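Side-chain contact in YaeO (Vibrio cholerae serotype O1, PDB 6JIE), which probably inhibits Rho-dependent transcription termination by dissociating the Rho hexamer, and resembles the RNA chaperone Hfq in structure: residues A[38-41]-A[42-46]. Residues are numbered along the deposited sequence; the frame is centred on the assembly and turned at random.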
loop_
_atom_site.group_PDB
_atom_site.type_symbol
_atom_site.label_atom_id
_atom_site.label_comp_id
_atom_site.label_asym_id
_atom_site.label_seq_id
_atom_site.Cartn_x
_atom_site.Cartn_y
_atom_site.Cartn_z
ATOM N N GLN A 38 -15.445 5.865 7.863
ATOM C CA GLN A 38 -16.871 5.843 7.581
ATOM C C GLN A 38 -17.539 5.076 8.705
ATOM O O GLN A 38 -16.873 4.414 9.501
ATOM C CB GLN A 38 -17.163 5.198 6.221
ATOM C CG GLN A 38 -16.747 3.743 6.149
ATOM C CD GLN A 38 -16.941 3.134 4.769
ATOM O OE1 GLN A 38 -17.975 2.528 4.483
ATOM N NE2 GLN A 38 -15.944 3.284 3.914
ATOM N N ARG A 39 -18.863 5.170 8.764
ATOM C CA ARG A 39 -19.618 4.359 9.702
ATOM C C ARG A 39 -20.033 3.049 9.047
ATOM O O ARG A 39 -20.356 3.011 7.858
ATOM C CB ARG A 39 -20.847 5.128 10.209
ATOM C CG ARG A 39 -20.455 6.367 11.001
ATOM C CD ARG A 39 -21.563 6.806 11.923
ATOM N NE ARG A 39 -21.225 8.013 12.676
ATOM C CZ ARG A 39 -20.863 8.025 13.958
ATOM N NH1 ARG A 39 -20.785 6.893 14.645
ATOM N NH2 ARG A 39 -20.584 9.173 14.558
ATOM N N ASN A 40 -20.013 1.972 9.829
ATOM C CA ASN A 40 -20.478 0.679 9.344
ATOM C C ASN A 40 -22.002 0.639 9.417
ATOM O O ASN A 40 -22.650 1.635 9.739
ATOM C CB ASN A 40 -19.806 -0.455 10.119
ATOM C CG ASN A 40 -20.085 -0.417 11.634
ATOM O OD1 ASN A 40 -21.037 0.211 12.112
ATOM N ND2 ASN A 40 -19.241 -1.116 12.392
ATOM N N SER A 41 -22.598 -0.521 9.124
ATOM C CA SER A 41 -24.055 -0.631 9.121
ATOM C C SER A 41 -24.648 -0.461 10.509
ATOM O O SER A 41 -25.827 -0.118 10.627
ATOM C CB SER A 41 -24.487 -1.979 8.536
ATOM O OG SER A 41 -24.058 -3.054 9.354
ATOM N N GLN A 42 -23.857 -0.702 11.552
ATOM C CA GLN A 42 -24.248 -0.478 12.932
ATOM C C GLN A 42 -24.046 0.966 13.384
ATOM O O GLN A 42 -24.309 1.278 14.555
ATOM C CB GLN A 42 -23.460 -1.425 13.833
ATOM C CG GLN A 42 -23.886 -2.880 13.714
ATOM C CD GLN A 42 -22.962 -3.797 14.482
ATOM O OE1 GLN A 42 -23.315 -4.308 15.547
ATOM N NE2 GLN A 42 -21.761 -4.003 13.951
ATOM N N LYS A 43 -23.610 1.845 12.478
ATOM C CA LYS A 43 -23.377 3.266 12.722
ATOM C C LYS A 43 -22.200 3.505 13.649
ATOM O O LYS A 43 -22.129 4.554 14.304
ATOM C CB LYS A 43 -24.623 3.975 13.275
ATOM C CG LYS A 43 -25.895 3.732 12.473
ATOM C CD LYS A 43 -25.731 4.131 11.019
ATOM C CE LYS A 43 -27.090 4.214 10.350
ATOM N NZ LYS A 43 -28.090 3.348 11.041
ATOM N N GLN A 44 -21.276 2.548 13.719
ATOM C CA GLN A 44 -20.051 2.691 14.492
ATOM C C GLN A 44 -18.971 3.299 13.612
ATOM O O GLN A 44 -18.890 2.987 12.429
ATOM C CB GLN A 44 -19.594 1.328 15.007
ATOM C CG GLN A 44 -20.621 0.666 15.938
ATOM C CD GLN A 44 -20.451 -0.850 16.045
ATOM O OE1 GLN A 44 -19.942 -1.500 15.130
ATOM N NE2 GLN A 44 -20.889 -1.414 17.161
ATOM N N GLU A 45 -18.162 4.189 14.192
ATOM C CA GLU A 45 -17.084 4.821 13.436
ATOM C C GLU A 45 -16.025 3.784 13.104
ATOM O O GLU A 45 -15.572 3.049 13.984
ATOM C CB GLU A 45 -16.442 5.959 14.228
ATOM C CG GLU A 45 -17.343 7.135 14.566
ATOM C CD GLU A 45 -16.547 8.332 15.057
ATOM O OE1 GLU A 45 -15.749 8.875 14.263
ATOM O OE2 GLU A 45 -16.700 8.717 16.235
ATOM N N CYS A 46 -15.611 3.751 11.839
ATOM C CA CYS A 46 -14.656 2.756 11.371
ATOM C C CYS A 46 -13.591 3.416 10.513
ATOM O O CYS A 46 -13.792 4.488 9.936
ATOM C CB CYS A 46 -15.341 1.659 10.550
ATOM S SG CYS A 46 -16.419 0.607 11.539
HETATM O O HOH W 1 -19.316 10.554 16.960
HETATM O O HOH W 2 -21.754 -3.641 10.792
#
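R39 NH1 donates to K43 O at 2.7 Å, a side-chain bond to a carbonyl of the loop that ends a beta hairpin: residues 40-44, the first four of which form a type I turn, join strands 33-39 and 45-50. R39, extended from CG to NE, reaches the K43 carbonyl with this bond bent to 142°. E45 CG lies over one face of the guanidinium, 3.5 Å from R39 NH1. The charges do not form a salt bridge: R39 NH2 and E45 OE2 are 4.3 Å apart, and a water in the guanidinium plane links them. Three hydrogen bonds join N40 and Q44. The N40 backbone N donates to Q44 O, the side-chain OD1 of N40 accepts from Q44 N at 2.8 Å, and N40 ND2 donates to Q44 OE1 at 2.9 Å. The last bond is nearly straight (166° at the hydrogen) and uses a lone pair of OE1, with OE1 close to the N40 amide plane; Q44 N, by contrast, comes in from above the OD1 carbonyl plane. Setting CG between the backbone N and carbonyl carbon (chi1 60°) turns the N40 amide toward Q44, where OD1 meets Q44 N and ND2 meets OE1. The two bonds to the amide fix its rotation and tie the loop across its width, while K43 N to N40 O closes the turn itself. The Q44 side chain is about 5 Å from a bound magnesium ion. Beyond the loop, on the strands, Q38 and C46 form an antiparallel hydrogen-bonded pair, and R39 and E45 the non-hydrogen-bonded pair next to it. C46 shares a sheet face with Q38, opposite R39 and E45, and touches L57 of strand 55-59; N40 also touches L57, and C46 SG sits 3.4 Å from N40 ND2. At the turn, a second water bridges S41 OG, at 2.8 Å, and Q42 NE2, whose N-H it accepts.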